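SVS_variant_AS1 (Streptomyces sp. CWA1, PDB 6TJA) probably catalyses, as a class I terpene cyclase engineered from an ancestral sequence, the cyclisation of a linear diphosphate to spiroviolene. Local coordinates at residues Cys15-Ala20 and Arg299-Arg303; Asp58-Phe63 and Gly304-Trp308. One frame throughout, in Å; residues are numbered along the deposited sequence.

Contact 1: Cys15-Ala20 and Arg299-Arg303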
loop_
_atom_site.group_PDB
_atom_site.type_symbol
_atom_site.label_atom_id
_atom_site.label_comp_id
_atom_site.label_asym_id
_atom_site.label_seq_id
_atom_site.Cartn_x
_atom_site.Cartn_y
_atom_site.Cartn_z
ATOM N N CYS A 15 -15.690 25.388 8.443
ATOM C CA CYS A 15 -14.905 24.443 9.276
ATOM C C CYS A 15 -15.236 24.609 10.752
ATOM O O CYS A 15 -14.388 25.055 11.533
ATOM C CB CYS A 15 -13.406 24.606 9.085
ATOM S SG CYS A 15 -12.501 23.107 9.557
ATOM N N PRO A 16 -16.419 24.184 11.137
ATOM C CA PRO A 16 -16.821 24.290 12.527
ATOM C C PRO A 16 -16.250 23.149 13.342
ATOM O O PRO A 16 -16.985 22.385 13.855
ATOM C CB PRO A 16 -18.325 24.207 12.438
ATOM C CG PRO A 16 -18.562 23.366 11.254
ATOM C CD PRO A 16 -17.496 23.674 10.286
ATOM N N LEU A 17 -14.946 23.078 13.446
ATOM C CA LEU A 17 -14.263 22.052 14.163
ATOM C C LEU A 17 -13.294 22.653 15.179
ATOM O O LEU A 17 -12.921 23.777 15.098
ATOM C CB LEU A 17 -13.527 21.158 13.182
ATOM C CG LEU A 17 -14.112 19.882 12.589
ATOM C CD1 LEU A 17 -15.564 19.976 12.281
ATOM C CD2 LEU A 17 -13.399 19.454 11.346
ATOM N N GLU A 18 -12.893 21.857 16.129
ATOM C CA GLU A 18 -12.001 22.256 17.186
ATOM C C GLU A 18 -10.605 22.665 16.745
ATOM O O GLU A 18 -9.874 21.899 16.209
ATOM C CB GLU A 18 -11.897 21.130 18.205
ATOM C CG GLU A 18 -13.199 20.665 18.789
ATOM C CD GLU A 18 -14.053 19.872 17.842
ATOM O OE1 GLU A 18 -13.582 18.975 17.198
ATOM O OE2 GLU A 18 -15.225 20.153 17.770
ATOM N N SER A 19 -10.263 23.902 16.982
ATOM C CA SER A 19 -8.920 24.421 16.651
ATOM C C SER A 19 -8.079 24.384 17.923
ATOM O O SER A 19 -8.463 25.028 18.888
ATOM C CB SER A 19 -8.992 25.789 16.065
ATOM O OG SER A 19 -7.679 26.294 15.954
ATOM N N ALA A 20 -6.970 23.655 17.937
ATOM C CA ALA A 20 -6.066 23.640 19.106
ATOM C C ALA A 20 -4.658 23.305 18.648
ATOM O O ALA A 20 -4.503 22.620 17.602
ATOM C CB ALA A 20 -6.552 22.639 20.147
ATOM N N ARG A 299 -10.708 15.384 13.420
ATOM C CA ARG A 299 -11.377 16.700 13.513
ATOM C C ARG A 299 -10.300 17.783 13.625
ATOM O O ARG A 299 -10.349 18.737 12.819
ATOM C CB ARG A 299 -12.374 16.706 14.673
ATOM C CG ARG A 299 -13.542 15.751 14.491
ATOM C CD ARG A 299 -14.401 15.647 15.740
ATOM N NE ARG A 299 -15.097 16.901 15.951
ATOM C CZ ARG A 299 -16.338 17.195 15.549
ATOM N NH1 ARG A 299 -17.058 16.316 14.879
ATOM N NH2 ARG A 299 -16.835 18.394 15.790
ATOM N N HIS A 300 -9.350 17.618 14.560
ATOM C CA HIS A 300 -8.231 18.569 14.805
ATOM C C HIS A 300 -7.424 18.742 13.521
ATOM O O HIS A 300 -6.997 19.867 13.252
ATOM C CB HIS A 300 -7.314 18.075 15.949
ATOM C CG HIS A 300 -7.809 18.400 17.311
ATOM N ND1 HIS A 300 -8.320 19.645 17.620
ATOM C CD2 HIS A 300 -7.825 17.688 18.458
ATOM C CE1 HIS A 300 -8.622 19.699 18.906
ATOM N NE2 HIS A 300 -8.357 18.502 19.433
ATOM N N GLY A 301 -7.169 17.634 12.816
ATOM C CA GLY A 301 -6.438 17.590 11.532
ATOM C C GLY A 301 -7.136 18.404 10.453
ATOM O O GLY A 301 -6.476 19.233 9.892
ATOM N N ILE A 302 -8.436 18.182 10.196
ATOM C CA ILE A 302 -9.204 18.903 9.141
ATOM C C ILE A 302 -9.069 20.406 9.408
ATOM O O ILE A 302 -8.623 21.129 8.522
ATOM C CB ILE A 302 -10.680 18.482 9.094
ATOM C CG1 ILE A 302 -10.862 17.024 8.672
ATOM C CG2 ILE A 302 -11.483 19.420 8.196
ATOM C CD1 ILE A 302 -12.267 16.500 8.888
ATOM N N ARG A 303 -9.439 20.837 10.608
ATOM C CA ARG A 303 -9.365 22.255 11.053
ATOM C C ARG A 303 -7.928 22.778 10.979
ATOM O O ARG A 303 -7.714 23.877 10.433
ATOM C CB ARG A 303 -9.860 22.382 12.498
ATOM C CG ARG A 303 -9.857 23.808 13.037
ATOM C CD ARG A 303 -10.435 24.841 12.081
ATOM N NE ARG A 303 -10.326 26.109 12.760
ATOM C CZ ARG A 303 -11.346 26.896 13.092
ATOM N NH1 ARG A 303 -12.587 26.608 12.726
ATOM N NH2 ARG A 303 -11.109 28.005 13.759
#
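Arg-299 and Glu-18 meet as a side-on ion pair. Arg-299 NE reaches Glu-18 OE1 at 2.9 Å, nearly straight, and Arg-299 NH2 bonds to Glu-18 OE2; both oxygens use their syn lone pairs, and the carboxylate and guanidinium planes lie only 21° apart. A bend at chi3 (69°) brings the arginine end round to this partner, while Leu-17 CD1 lies over one guanidinium face. The next residue, His-300, donates from ND1 to the backbone O of Glu-18 (3.1 Å). The donor stands above the carbonyl plane, and CE1 packs against Glu-18 CB and Ala-20 CB.

Such an irregular N-terminal segment laid across helix 289-309 ties the start of the chain to the late part of the all-helical class I terpene cyclase fold. Ile-302, apolar and branched, suits the buried side of the loop: its CB meets Leu-17 CD2 at 3.7 Å and its CG2 lies near Cys-15 SG, while Phe-276 and Val-223 of neighbouring helices also touch the isoleucine.

Arg-303 sets off with CG anti to the backbone N (chi1 -179°), and its bent chain runs past Leu-17 O and the SG of Cys-15. Arg-303 NH1 then donates to Cys-15 O at 2.7 Å; this carbonyl oxygen, which closes the inverse gamma turn centred on Pro-16, lies in the guanidinium plane. NE pairs with Glu-307, and Trp-332 makes a cation-pi contact. A leucine here would probably leave Cys-15 O without this donor and take from Glu-307 OE1 its arginine partner, so that the turn would be less firmly held to the helix.

Contact 2: Asp58-Phe63 and Gly304-Trp308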
loop_
_atom_site.group_PDB
_atom_site.type_symbol
_atom_site.label_atom_id
_atom_site.label_comp_id
_atom_site.label_asym_id
_atom_site.label_seq_id
_atom_site.Cartn_x
_atom_site.Cartn_y
_atom_site.Cartn_z
ATOM N N ASP A 58 4.312 23.372 13.578
ATOM C CA ASP A 58 3.048 24.112 13.821
ATOM C C ASP A 58 1.892 23.278 13.249
ATOM O O ASP A 58 0.860 23.104 13.923
ATOM C CB ASP A 58 3.102 25.519 13.204
ATOM C CG ASP A 58 1.986 26.452 13.657
ATOM O OD1 ASP A 58 2.162 27.088 14.739
ATOM O OD2 ASP A 58 0.949 26.531 12.943
ATOM N N PHE A 59 2.061 22.804 12.015
ATOM C CA PHE A 59 1.054 21.995 11.289
ATOM C C PHE A 59 0.667 20.795 12.162
ATOM O O PHE A 59 -0.504 20.695 12.490
ATOM C CB PHE A 59 1.582 21.612 9.909
ATOM C CG PHE A 59 0.672 20.728 9.112
ATOM C CD1 PHE A 59 -0.296 21.277 8.302
ATOM C CD2 PHE A 59 0.802 19.352 9.168
ATOM C CE1 PHE A 59 -1.128 20.457 7.555
ATOM C CE2 PHE A 59 -0.015 18.537 8.401
ATOM C CZ PHE A 59 -0.995 19.091 7.613
ATOM N N PHE A 60 1.588 19.902 12.521
ATOM C CA PHE A 60 1.188 18.612 13.122
ATOM C C PHE A 60 0.898 18.767 14.622
ATOM O O PHE A 60 0.162 17.917 15.136
ATOM C CB PHE A 60 2.186 17.493 12.852
ATOM C CG PHE A 60 1.516 16.139 12.953
ATOM C CD1 PHE A 60 0.568 15.759 12.018
ATOM C CD2 PHE A 60 1.778 15.289 14.008
ATOM C CE1 PHE A 60 -0.095 14.546 12.129
ATOM C CE2 PHE A 60 1.157 14.056 14.086
ATOM C CZ PHE A 60 0.230 13.684 13.144
ATOM N N ALA A 61 1.390 19.832 15.268
ATOM C CA ALA A 61 1.052 20.201 16.660
ATOM C C ALA A 61 -0.449 20.508 16.775
ATOM O O ALA A 61 -1.009 20.460 17.897
ATOM C CB ALA A 61 1.918 21.374 17.088
ATOM N N ARG A 62 -1.077 20.859 15.657
ATOM C CA ARG A 62 -2.543 21.047 15.531
ATOM C C ARG A 62 -3.288 19.717 15.334
ATOM O O ARG A 62 -4.498 19.676 15.638
ATOM C CB ARG A 62 -2.839 22.007 14.387
ATOM C CG ARG A 62 -2.243 23.390 14.607
ATOM C CD ARG A 62 -2.414 24.162 13.307
ATOM N NE ARG A 62 -1.841 25.488 13.372
ATOM C CZ ARG A 62 -2.436 26.531 13.923
ATOM N NH1 ARG A 62 -3.652 26.414 14.429
ATOM N NH2 ARG A 62 -1.821 27.696 13.955
ATOM N N PHE A 63 -2.618 18.682 14.880
ATOM C CA PHE A 63 -3.233 17.384 14.694
ATOM C C PHE A 63 -3.258 16.605 15.993
ATOM O O PHE A 63 -4.172 15.916 16.254
ATOM C CB PHE A 63 -2.474 16.576 13.650
ATOM C CG PHE A 63 -2.831 16.908 12.253
ATOM C CD1 PHE A 63 -2.718 18.187 11.793
ATOM C CD2 PHE A 63 -3.300 15.943 11.410
ATOM C CE1 PHE A 63 -3.056 18.504 10.516
ATOM C CE2 PHE A 63 -3.647 16.248 10.128
ATOM C CZ PHE A 63 -3.516 17.527 9.678
ATOM N N GLY A 304 -6.981 22.036 11.532
ATOM C CA GLY A 304 -5.559 22.433 11.566
ATOM C C GLY A 304 -4.986 22.570 10.168
ATOM O O GLY A 304 -4.275 23.572 9.886
ATOM N N ASN A 305 -5.237 21.592 9.299
ATOM C CA ASN A 305 -4.887 21.721 7.866
ATOM C C ASN A 305 -5.438 23.031 7.296
ATOM O O ASN A 305 -4.665 23.791 6.654
ATOM C CB ASN A 305 -5.423 20.559 7.057
ATOM C CG ASN A 305 -5.042 20.703 5.607
ATOM O OD1 ASN A 305 -3.894 20.446 5.263
ATOM N ND2 ASN A 305 -5.988 21.131 4.787
ATOM N N ALA A 306 -6.717 23.316 7.490
ATOM C CA ALA A 306 -7.341 24.541 6.924
ATOM C C ALA A 306 -6.686 25.794 7.526
ATOM O O ALA A 306 -6.341 26.731 6.776
ATOM C CB ALA A 306 -8.826 24.521 7.152
ATOM N N GLU A 307 -6.472 25.791 8.838
ATOM C CA GLU A 307 -6.038 26.987 9.611
ATOM C C GLU A 307 -4.564 27.243 9.289
ATOM O O GLU A 307 -4.224 28.376 8.940
ATOM C CB GLU A 307 -6.288 26.798 11.121
ATOM C CG GLU A 307 -6.273 28.095 11.892
ATOM C CD GLU A 307 -6.860 28.076 13.294
ATOM O OE1 GLU A 307 -8.027 27.637 13.454
ATOM O OE2 GLU A 307 -6.159 28.534 14.225
ATOM N N TRP A 308 -3.715 26.223 9.386
ATOM C CA TRP A 308 -2.274 26.338 9.022
ATOM C C TRP A 308 -2.158 26.914 7.601
ATOM O O TRP A 308 -1.320 27.804 7.408
ATOM C CB TRP A 308 -1.544 24.995 9.177
ATOM C CG TRP A 308 -0.205 24.931 8.514
ATOM C CD1 TRP A 308 1.015 25.126 9.085
ATOM C CD2 TRP A 308 0.035 24.647 7.129
ATOM N NE1 TRP A 308 1.998 24.977 8.148
ATOM C CE2 TRP A 308 1.429 24.667 6.942
ATOM C CE3 TRP A 308 -0.790 24.355 6.039
ATOM C CZ2 TRP A 308 2.017 24.430 5.692
ATOM C CZ3 TRP A 308 -0.210 24.107 4.809
ATOM C CH2 TRP A 308 1.176 24.164 4.635
#
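The contact belongs to the helical core of the class I terpene cyclase fold, where Phe-59 of helix 56-61 sets the edge of its ring against the indole face of Trp-308 on helix 289-309. This is a T-shaped pair: the phenyl and five-membered ring centroids are 5.1 Å apart and the planes stand at 80°. Phe-59 CD1 comes within 3.6 Å of Trp-308 CD2, and Phe-59 CB adds a CH-pi contact over the five-membered ring. With CG anti to the backbone N (chi1 165°), Trp-308 presents this face to the phenylalanine, while its NE1 donates to Thr-54 O.

Further round the Phe-59 edge, CE1 touches Asn-305 OD1 at 3.6 Å, near the ring plane. That oxygen also accepts a weak hydrogen bond from Asn-228, which by its sequence context is probably the first residue of the NSE metal-binding motif. Phe-63 CE1 lies over one face of the Phe-59 ring, toward its rim, and 4.0 Å from Asn-305 N.

Glycine suits position 304 because a side chain there would collide with Arg-62 CB; its absence lets the arginine's extended chain run close over the helix. Arg-62 is the centre of a salt-bridge network with Asp-58 and Glu-307. Arg-62 NE and NH2 both grip Asp-58 OD2, NE at 3.0 Å from above the carboxylate plane and NH2 on the syn lone pair. Across the contact, Arg-62 NH1 makes a weak, bent bond of 3.3 Å to Glu-307 OE2, the two planes turned 60° apart. The other oxygen of Glu-307, OE1, is held more firmly by Arg-303, and Ile-21 packs on Arg-62 and Asp-58.

Overall arrangement
Contacts 1 and 2 occupy consecutive turns of helix 289-309, their centres 9 Å apart, and their first segments come from separate early parts of the chain. They meet directly. Ser-19 OG lies 2.9 Å from Glu-307 OE1, a probable hydrogen bond, so Glu-307 is shared between the two polar networks. His-300 CB packs 3.3 Å from Arg-62 O, and Gly-301 CA 3.4 Å from Phe-63 CE2, its lack of a side chain suiting this closeness. Both reach the probable metal-binding helix 211-231, contact 1 through Ile-302, the more buried contact 2 through Asn-305, beside Asn-228 of the probable NSE motif. A bound PEG, probably from the crystallisation liquor, lies about 5 Å from the His-300 side chain.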